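Local coordinates for fibronectin-binding protein BBK32 (PDB 6N1L), which binds fibronectin and, through this complement inhibitory domain, inhibits the classical pathway, probably by binding C1r, consistent with a part in immune evasion by the Lyme disease spirochete, at residues A[9-13]-A[89-95]; A[64-70]-A[116-122]. Numbering follows the deposited sequence.

Interaction 1: A[9-13]-A[89-95]; sequences YQSYL and NFVYIND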
ATOM      1  N   TYR A   9      -6.792  27.711   4.344  1.00 59.07           N
ATOM      2  CA  TYR A   9      -7.256  26.691   3.410  1.00 57.11           C
ATOM      3  C   TYR A   9      -6.096  26.080   2.642  1.00 58.29           C
ATOM      4  O   TYR A   9      -6.162  24.909   2.244  1.00 54.24           O
ATOM      5  CB  TYR A   9      -8.264  27.300   2.441  1.00 50.94           C
ATOM      6  CG  TYR A   9      -9.142  26.317   1.700  1.00 48.78           C
ATOM      7  CD1 TYR A   9      -8.821  25.902   0.410  1.00 46.19           C
ATOM      8  CD2 TYR A   9     -10.320  25.839   2.271  1.00 45.20           C
ATOM      9  CE1 TYR A   9      -9.646  25.017  -0.287  1.00 44.77           C
ATOM     10  CE2 TYR A   9     -11.145  24.952   1.586  1.00 41.76           C
ATOM     11  CZ  TYR A   9     -10.802  24.545   0.309  1.00 41.66           C
ATOM     12  OH  TYR A   9     -11.622  23.671  -0.372  1.00 42.54           O
ATOM     13  N   GLN A  10      -5.034  26.858   2.417  1.00 56.40           N
ATOM     14  CA  GLN A  10      -3.837  26.320   1.780  1.00 57.71           C
ATOM     15  C   GLN A  10      -3.213  25.220   2.622  1.00 54.12           C
ATOM     16  O   GLN A  10      -2.741  24.210   2.084  1.00 57.99           O
ATOM     17  CB  GLN A  10      -2.823  27.438   1.534  1.00 58.68           C
ATOM     18  CG  GLN A  10      -2.777  27.913   0.097  1.00 61.84           C
ATOM     19  CD  GLN A  10      -2.674  26.765  -0.887  1.00 63.94           C
ATOM     20  OE1 GLN A  10      -1.810  25.893  -0.757  1.00 69.59           O
ATOM     21  NE2 GLN A  10      -3.562  26.752  -1.878  1.00 62.88           N
ATOM     22  N   SER A  11      -3.200  25.391   3.947  1.00 50.53           N
ATOM     23  CA  SER A  11      -2.594  24.376   4.801  1.00 53.71           C
ATOM     24  C   SER A  11      -3.380  23.068   4.765  1.00 52.51           C
ATOM     25  O   SER A  11      -2.801  21.995   4.972  1.00 52.21           O
ATOM     26  CB  SER A  11      -2.467  24.893   6.234  1.00 47.72           C
ATOM     27  OG  SER A  11      -3.645  24.669   6.983  1.00 52.93           O
ATOM     28  N   TYR A  12      -4.690  23.134   4.510  1.00 48.04           N
ATOM     29  CA  TYR A  12      -5.455  21.913   4.267  1.00 51.69           C
ATOM     30  C   TYR A  12      -4.986  21.223   2.992  1.00 50.34           C
ATOM     31  O   TYR A  12      -4.743  20.010   2.981  1.00 45.89           O
ATOM     32  CB  TYR A  12      -6.950  22.227   4.174  1.00 46.73           C
ATOM     33  CG  TYR A  12      -7.559  22.815   5.430  1.00 49.83           C
ATOM     34  CD1 TYR A  12      -7.203  22.351   6.687  1.00 52.23           C
ATOM     35  CD2 TYR A  12      -8.501  23.840   5.351  1.00 54.78           C
ATOM     36  CE1 TYR A  12      -7.764  22.889   7.836  1.00 54.73           C
ATOM     37  CE2 TYR A  12      -9.064  24.387   6.495  1.00 52.13           C
ATOM     38  CZ  TYR A  12      -8.692  23.906   7.733  1.00 52.57           C
ATOM     39  OH  TYR A  12      -9.250  24.444   8.875  1.00 53.65           O
ATOM     40  N   LEU A  13      -4.862  21.984   1.902  1.00 48.12           N
ATOM     41  CA  LEU A  13      -4.416  21.404   0.641  1.00 51.78           C
ATOM     42  C   LEU A  13      -3.005  20.836   0.764  1.00 53.37           C
ATOM     43  O   LEU A  13      -2.708  19.765   0.220  1.00 53.07           O
ATOM     44  CB  LEU A  13      -4.489  22.454  -0.469  1.00 51.31           C
ATOM     45  CG  LEU A  13      -5.898  22.903  -0.872  1.00 55.29           C
ATOM     46  CD1 LEU A  13      -5.863  24.263  -1.551  1.00 55.35           C
ATOM     47  CD2 LEU A  13      -6.558  21.868  -1.771  1.00 53.01           C
ATOM     48  N   ASN A  89     -12.592  19.475   5.273  1.00 33.64           N
ATOM     49  CA  ASN A  89     -12.687  20.933   5.289  1.00 34.24           C
ATOM     50  C   ASN A  89     -12.803  21.535   3.890  1.00 37.82           C
ATOM     51  O   ASN A  89     -13.064  22.743   3.768  1.00 37.61           O
ATOM     52  CB  ASN A  89     -11.467  21.531   6.013  1.00 38.15           C
ATOM     53  CG  ASN A  89     -11.412  21.146   7.487  1.00 44.84           C
ATOM     54  OD1 ASN A  89     -12.194  21.637   8.304  1.00 43.71           O
ATOM     55  ND2 ASN A  89     -10.492  20.254   7.828  1.00 41.95           N
ATOM     56  N   PHE A  90     -12.620  20.739   2.837  1.00 33.25           N
ATOM     57  CA  PHE A  90     -12.704  21.259   1.475  1.00 36.01           C
ATOM     58  C   PHE A  90     -14.139  21.655   1.136  1.00 34.62           C
ATOM     59  O   PHE A  90     -15.102  20.975   1.515  1.00 34.70           O
ATOM     60  CB  PHE A  90     -12.198  20.214   0.470  1.00 40.35           C
ATOM     61  CG  PHE A  90     -10.704  19.946   0.545  1.00 38.54           C
ATOM     62  CD1 PHE A  90      -9.849  20.815   1.203  1.00 39.08           C
ATOM     63  CD2 PHE A  90     -10.163  18.800  -0.051  1.00 39.43           C
ATOM     64  CE1 PHE A  90      -8.488  20.563   1.264  1.00 42.66           C
ATOM     65  CE2 PHE A  90      -8.805  18.549   0.007  1.00 36.68           C
ATOM     66  CZ  PHE A  90      -7.968  19.429   0.665  1.00 44.52           C
ATOM     67  N   VAL A  91     -14.293  22.766   0.402  1.00 39.85           N
ATOM     68  CA  VAL A  91     -15.602  23.294   0.086  1.00 42.15           C
ATOM     69  C   VAL A  91     -15.867  23.462  -1.409  1.00 47.14           C
ATOM     70  O   VAL A  91     -17.038  23.541  -1.808  1.00 45.18           O
ATOM     71  CB  VAL A  91     -15.852  24.639   0.806  1.00 37.68           C
ATOM     72  CG1 VAL A  91     -15.857  24.436   2.309  1.00 38.19           C
ATOM     73  CG2 VAL A  91     -14.801  25.652   0.397  1.00 43.85           C
ATOM     74  N   TYR A  92     -14.835  23.528  -2.253  1.00 44.19           N
ATOM     75  CA  TYR A  92     -15.020  23.805  -3.671  1.00 47.75           C
ATOM     76  C   TYR A  92     -15.248  22.515  -4.458  1.00 53.89           C
ATOM     77  O   TYR A  92     -15.119  21.404  -3.943  1.00 53.74           O
ATOM     78  CB  TYR A  92     -13.824  24.589  -4.213  1.00 48.39           C
ATOM     79  CG  TYR A  92     -13.582  25.856  -3.430  1.00 51.30           C
ATOM     80  CD1 TYR A  92     -14.472  26.924  -3.504  1.00 49.57           C
ATOM     81  CD2 TYR A  92     -12.494  25.971  -2.584  1.00 48.93           C
ATOM     82  CE1 TYR A  92     -14.265  28.079  -2.773  1.00 46.89           C
ATOM     83  CE2 TYR A  92     -12.280  27.123  -1.848  1.00 51.17           C
ATOM     84  CZ  TYR A  92     -13.170  28.173  -1.949  1.00 51.16           C
ATOM     85  OH  TYR A  92     -12.955  29.312  -1.215  1.00 54.11           O
ATOM     86  N   ILE A  93     -15.597  22.673  -5.735  1.00 51.45           N
ATOM     87  CA  ILE A  93     -16.188  21.561  -6.474  1.00 52.54           C
ATOM     88  C   ILE A  93     -15.144  20.486  -6.793  1.00 53.66           C
ATOM     89  O   ILE A  93     -15.438  19.283  -6.737  1.00 51.66           O
ATOM     90  CB  ILE A  93     -16.895  22.093  -7.737  1.00 56.66           C
ATOM     91  CG1 ILE A  93     -17.772  21.009  -8.360  1.00 59.15           C
ATOM     92  CG2 ILE A  93     -15.902  22.668  -8.742  1.00 61.78           C
ATOM     93  CD1 ILE A  93     -19.235  21.118  -7.963  1.00 62.12           C
ATOM     94  N   ASN A  94     -13.912  20.895  -7.107  1.00 53.58           N
ATOM     95  CA  ASN A  94     -12.876  19.934  -7.467  1.00 55.39           C
ATOM     96  C   ASN A  94     -12.300  19.240  -6.236  1.00 51.13           C
ATOM     97  O   ASN A  94     -12.109  18.017  -6.246  1.00 51.57           O
ATOM     98  CB  ASN A  94     -11.767  20.628  -8.264  1.00 59.96           C
ATOM     99  CG  ASN A  94     -10.857  21.483  -7.389  1.00 60.82           C
ATOM    100  OD1 ASN A  94     -11.325  22.330  -6.622  1.00 62.35           O
ATOM    101  ND2 ASN A  94      -9.552  21.251  -7.488  1.00 63.25           N
ATOM    102  N   ASP A  95     -12.031  19.987  -5.160  1.00 47.47           N
ATOM    103  CA  ASP A  95     -11.406  19.359  -4.009  1.00 46.08           C
ATOM    104  C   ASP A  95     -12.395  18.563  -3.164  1.00 44.44           C
ATOM    105  O   ASP A  95     -11.968  17.654  -2.448  1.00 40.25           O
ATOM    106  CB  ASP A  95     -10.649  20.393  -3.160  1.00 43.55           C
ATOM    107  CG  ASP A  95     -11.495  21.595  -2.766  1.00 50.32           C
ATOM    108  OD1 ASP A  95     -12.740  21.520  -2.833  1.00 52.46           O
ATOM    109  OD2 ASP A  95     -10.891  22.625  -2.383  1.00 48.96           O
TER
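The phenol oxygen of Tyr-9 makes two hydrogen bonds to the 89-95 segment, one as acceptor and one as donor. It accepts from the backbone amide of Val-91, with N to OH at 2.9 Å and a nearly straight N-H...O angle of 162°, and it donates to the carboxylate of Asp-95 over a very short OH to OD2 distance of 2.4 Å. The main-chain NH of a loop residue and one carboxylate oxygen of the first turn of helix 93-117 thus meet at a single hydroxyl carried in from the start of helix 9-44. The hydroxyl sits within an aromatic cluster of Tyr-9, Phe-90 and Tyr-92. The edge of Tyr-92 approaches the face of Tyr-9 in an offset edge-to-face pair, with centroids 5.3 Å apart and planes at 72°, while Phe-90 lies obliquely to Tyr-9. Phe-90 also reaches helix 9-44, its CE1 lying 3.7 Å from Tyr-12 CB and its CZ 3.7 Å from Leu-13 CD2. Farther out, Asn-89 CB sits over the face of the Tyr-12 ring in a CH-pi contact, and its ND2 is satisfied by the carbonyl of Thr-86. Asn-94 ND2 likewise bonds the carbonyl of Ile-146, bringing in helix 122-147. Satisfied as both donor and acceptor beside a buried carboxylate, the Tyr-9 hydroxyl makes this contact depend on bond direction and not on apolar packing alone.

Interaction 2: A[64-70]-A[116-122]; sequences FTKEDLE and IKEQSNL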
ATOM      1  N   PHE A  64      10.455 -12.747   5.623  1.00 33.45           N
ATOM      2  CA  PHE A  64       9.316 -11.858   5.404  1.00 35.63           C
ATOM      3  C   PHE A  64       8.207 -12.187   6.401  1.00 35.63           C
ATOM      4  O   PHE A  64       7.859 -13.358   6.589  1.00 36.96           O
ATOM      5  CB  PHE A  64       8.813 -12.002   3.960  1.00 30.54           C
ATOM      6  CG  PHE A  64       9.784 -11.495   2.929  1.00 30.77           C
ATOM      7  CD1 PHE A  64      10.784 -12.316   2.420  1.00 30.30           C
ATOM      8  CD2 PHE A  64       9.722 -10.174   2.485  1.00 33.96           C
ATOM      9  CE1 PHE A  64      11.682 -11.839   1.483  1.00 29.22           C
ATOM     10  CE2 PHE A  64      10.625  -9.686   1.547  1.00 33.66           C
ATOM     11  CZ  PHE A  64      11.616 -10.521   1.048  1.00 33.70           C
ATOM     12  N   THR A  65       7.631 -11.153   7.032  1.00 36.26           N
ATOM     13  CA  THR A  65       6.645 -11.360   8.087  1.00 39.42           C
ATOM     14  C   THR A  65       5.288 -10.775   7.717  1.00 44.81           C
ATOM     15  O   THR A  65       5.191  -9.753   7.026  1.00 40.82           O
ATOM     16  CB  THR A  65       7.100 -10.741   9.423  1.00 40.61           C
ATOM     17  OG1 THR A  65       7.209  -9.314   9.305  1.00 41.80           O
ATOM     18  CG2 THR A  65       8.455 -11.298   9.837  1.00 41.81           C
ATOM     19  N   LYS A  66       4.237 -11.442   8.200  1.00 44.28           N
ATOM     20  CA  LYS A  66       2.898 -10.871   8.137  1.00 45.75           C
ATOM     21  C   LYS A  66       2.791  -9.618   8.990  1.00 45.39           C
ATOM     22  O   LYS A  66       2.043  -8.694   8.643  1.00 44.22           O
ATOM     23  CB  LYS A  66       1.862 -11.903   8.578  1.00 46.55           C
ATOM     24  CG  LYS A  66       0.435 -11.377   8.548  1.00 49.03           C
ATOM     25  CD  LYS A  66      -0.550 -12.502   8.612  1.00 55.31           C
ATOM     26  CE  LYS A  66      -1.577 -12.355   7.522  1.00 51.60           C
ATOM     27  NZ  LYS A  66      -2.284 -13.626   7.270  1.00 52.99           N
ATOM     28  N   GLU A  67       3.525  -9.572  10.109  1.00 42.12           N
ATOM     29  CA  GLU A  67       3.567  -8.366  10.929  1.00 44.37           C
ATOM     30  C   GLU A  67       4.032  -7.161  10.121  1.00 42.04           C
ATOM     31  O   GLU A  67       3.464  -6.068  10.239  1.00 39.37           O
ATOM     32  CB  GLU A  67       4.483  -8.585  12.136  1.00 50.70           C
ATOM     33  CG  GLU A  67       3.890  -9.486  13.219  1.00 56.81           C
ATOM     34  CD  GLU A  67       4.131 -10.975  12.974  1.00 60.11           C
ATOM     35  OE1 GLU A  67       4.612 -11.349  11.878  1.00 53.91           O
ATOM     36  OE2 GLU A  67       3.838 -11.778  13.889  1.00 62.76           O
ATOM     37  N   ASP A  68       5.070  -7.337   9.297  1.00 40.50           N
ATOM     38  CA  ASP A  68       5.588  -6.232   8.500  1.00 38.64           C
ATOM     39  C   ASP A  68       4.562  -5.774   7.466  1.00 35.79           C
ATOM     40  O   ASP A  68       4.406  -4.567   7.225  1.00 38.24           O
ATOM     41  CB  ASP A  68       6.892  -6.651   7.827  1.00 40.94           C
ATOM     42  CG  ASP A  68       7.412  -5.627   6.848  1.00 44.98           C
ATOM     43  OD1 ASP A  68       7.804  -4.517   7.282  1.00 52.86           O
ATOM     44  OD2 ASP A  68       7.439  -5.937   5.631  1.00 47.81           O
ATOM     45  N   LEU A  69       3.874  -6.724   6.832  1.00 34.45           N
ATOM     46  CA  LEU A  69       2.814  -6.361   5.893  1.00 36.37           C
ATOM     47  C   LEU A  69       1.697  -5.610   6.610  1.00 40.82           C
ATOM     48  O   LEU A  69       1.175  -4.603   6.098  1.00 36.35           O
ATOM     49  CB  LEU A  69       2.271  -7.611   5.197  1.00 32.71           C
ATOM     50  CG  LEU A  69       1.055  -7.437   4.273  1.00 33.83           C
ATOM     51  CD1 LEU A  69       1.386  -6.469   3.145  1.00 34.72           C
ATOM     52  CD2 LEU A  69       0.541  -8.759   3.706  1.00 34.66           C
ATOM     53  N   GLU A  70       1.338  -6.069   7.812  1.00 36.03           N
ATOM     54  CA  GLU A  70       0.246  -5.421   8.539  1.00 41.05           C
ATOM     55  C   GLU A  70       0.658  -4.034   9.020  1.00 39.69           C
ATOM     56  O   GLU A  70      -0.157  -3.093   8.995  1.00 38.48           O
ATOM     57  CB  GLU A  70      -0.210  -6.321   9.694  1.00 41.23           C
ATOM     58  CG  GLU A  70      -1.430  -7.175   9.346  1.00 49.82           C
ATOM     59  CD  GLU A  70      -1.565  -8.444  10.184  1.00 56.29           C
ATOM     60  OE1 GLU A  70      -0.675  -8.706  11.020  1.00 55.07           O
ATOM     61  OE2 GLU A  70      -2.568  -9.178  10.007  1.00 58.31           O
ATOM     62  N   ILE A 116      -6.251  -9.608   4.366  1.00 37.74           N
ATOM     63  CA  ILE A 116      -4.949 -10.088   4.826  1.00 44.45           C
ATOM     64  C   ILE A 116      -5.100 -10.941   6.078  1.00 51.08           C
ATOM     65  O   ILE A 116      -4.358 -11.912   6.272  1.00 49.08           O
ATOM     66  CB  ILE A 116      -4.008  -8.890   5.066  1.00 45.29           C
ATOM     67  CG1 ILE A 116      -3.591  -8.267   3.736  1.00 42.32           C
ATOM     68  CG2 ILE A 116      -2.781  -9.287   5.879  1.00 48.86           C
ATOM     69  CD1 ILE A 116      -2.924  -6.934   3.917  1.00 43.51           C
ATOM     70  N   LYS A 117      -6.063 -10.605   6.939  1.00 50.53           N
ATOM     71  CA  LYS A 117      -6.249 -11.356   8.177  1.00 52.79           C
ATOM     72  C   LYS A 117      -6.721 -12.781   7.909  1.00 52.06           C
ATOM     73  O   LYS A 117      -6.313 -13.712   8.612  1.00 58.98           O
ATOM     74  CB  LYS A 117      -7.235 -10.625   9.085  1.00 54.56           C
ATOM     75  CG  LYS A 117      -6.594  -9.545   9.913  1.00 54.65           C
ATOM     76  CD  LYS A 117      -7.638  -8.677  10.590  1.00 56.41           C
ATOM     77  CE  LYS A 117      -6.971  -7.578  11.404  1.00 62.90           C
ATOM     78  NZ  LYS A 117      -7.955  -6.551  11.835  1.00 63.35           N
ATOM     79  N   GLU A 118      -7.554 -12.981   6.891  1.00 51.73           N
ATOM     80  CA  GLU A 118      -8.126 -14.294   6.618  1.00 56.50           C
ATOM     81  C   GLU A 118      -7.206 -15.201   5.789  1.00 59.30           C
ATOM     82  O   GLU A 118      -7.669 -16.239   5.294  1.00 60.93           O
ATOM     83  CB  GLU A 118      -9.487 -14.143   5.926  1.00 57.36           C
ATOM     84  CG  GLU A 118      -9.428 -13.724   4.459  1.00 57.06           C
ATOM     85  CD  GLU A 118     -10.771 -13.216   3.941  1.00 62.35           C
ATOM     86  OE1 GLU A 118     -11.648 -12.886   4.771  1.00 66.87           O
ATOM     87  OE2 GLU A 118     -10.950 -13.136   2.705  1.00 63.41           O
ATOM     88  N   GLN A 119      -5.928 -14.855   5.644  1.00 55.90           N
ATOM     89  CA  GLN A 119      -4.975 -15.633   4.856  1.00 54.14           C
ATOM     90  C   GLN A 119      -3.825 -16.056   5.764  1.00 55.29           C
ATOM     91  O   GLN A 119      -3.015 -15.224   6.177  1.00 56.02           O
ATOM     92  CB  GLN A 119      -4.449 -14.826   3.666  1.00 51.33           C
ATOM     93  CG  GLN A 119      -5.454 -14.619   2.545  1.00 53.63           C
ATOM     94  CD  GLN A 119      -5.712 -15.877   1.737  1.00 60.62           C
ATOM     95  OE1 GLN A 119      -5.079 -16.909   1.958  1.00 57.51           O
ATOM     96  NE2 GLN A 119      -6.650 -15.796   0.790  1.00 59.41           N
ATOM     97  N   SER A 120      -3.744 -17.353   6.062  1.00 55.05           N
ATOM     98  CA  SER A 120      -2.647 -17.852   6.882  1.00 54.16           C
ATOM     99  C   SER A 120      -1.311 -17.747   6.152  1.00 50.45           C
ATOM    100  O   SER A 120      -0.284 -17.435   6.766  1.00 55.11           O
ATOM    101  CB  SER A 120      -2.924 -19.301   7.283  1.00 51.48           C
ATOM    102  OG  SER A 120      -3.435 -20.026   6.177  1.00 59.99           O
ATOM    103  N   ASN A 121      -1.313 -17.998   4.847  1.00 51.60           N
ATOM    104  CA  ASN A 121      -0.082 -18.028   4.068  1.00 49.00           C
ATOM    105  C   ASN A 121       0.305 -16.616   3.642  1.00 43.95           C
ATOM    106  O   ASN A 121      -0.494 -15.919   3.009  1.00 44.33           O
ATOM    107  CB  ASN A 121      -0.280 -18.926   2.852  1.00 46.27           C
ATOM    108  CG  ASN A 121       0.965 -19.042   2.005  1.00 51.18           C
ATOM    109  OD1 ASN A 121       1.170 -18.266   1.068  1.00 47.20           O
ATOM    110  ND2 ASN A 121       1.797 -20.034   2.312  1.00 53.73           N
ATOM    111  N   LEU A 122       1.535 -16.204   3.975  1.00 45.26           N
ATOM    112  CA  LEU A 122       1.954 -14.818   3.748  1.00 42.72           C
ATOM    113  C   LEU A 122       1.967 -14.473   2.264  1.00 43.32           C
ATOM    114  O   LEU A 122       1.487 -13.407   1.858  1.00 38.95           O
ATOM    115  CB  LEU A 122       3.333 -14.561   4.361  1.00 45.31           C
ATOM    116  CG  LEU A 122       3.811 -13.111   4.194  1.00 41.88           C
ATOM    117  CD1 LEU A 122       2.734 -12.133   4.687  1.00 39.48           C
ATOM    118  CD2 LEU A 122       5.138 -12.835   4.891  1.00 37.36           C
TER
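Leu-69, Ile-116 and Leu-122 form the apolar centre of this contact. Leu-69 CD2 lies 3.9 Å from Ile-116 CD1 and 4.1 Å from Leu-122 CD1, so one side chain of helix 66-87 touches both the last turn of helix 93-117 and the first residue of helix 122-147. Leu-122 also packs along the opposing backbone, with CD1 3.7 Å from Lys-66 CA and CD2 3.2 Å from the carbonyl O of Phe-64. Outward from this apolar centre, the aliphatic part of Lys-66 passes Ile-116, CE to CG2 at 3.7 Å, and carries its ammonium to the end of helix 93-117, where NZ donates to the Ile-116 carbonyl O at 2.9 Å; the modelled place of NZ is less sure. At the polar edge, the Glu-70 carboxylate rests on Lys-117, OE2 to CG at 4.0 Å. Helices 66-87 and 122-147 are both N-capped: Thr-65 OG1 accepts from Asp-68 N at 2.9 Å, and Asn-121 OD1 accepts from the amide of Glu-124. Around this joint of a helical bundle, Leu-69 and Ile-116 continue onto Tyr-126 and Ile-129 of helix 122-147, while Phe-64 stacks on Phe-37 of helix 9-44, which also meets Leu-122.

Overall arrangement
Interactions 1 and 2 lie on opposite sides of the centre of this all-helical chain, their centres 36 Å apart and their nearest atoms about 24 Å apart. Helix 93-117 joins them: its start belongs to interaction 1 and its end to interaction 2. Along the sequence the segments alternate, 9-13, 64-70, 89-95, 116-122, so the two contacts interlock in the chain order without touching. Interaction 1 brings the beginning of helix 9-44 to the turn after helix 66-87, whereas interaction 2 brings the beginning of helix 66-87 to the turn before helix 122-147. Together they place helix-to-helix contacts at two well-separated connections of the bundle forming the complement inhibitory domain.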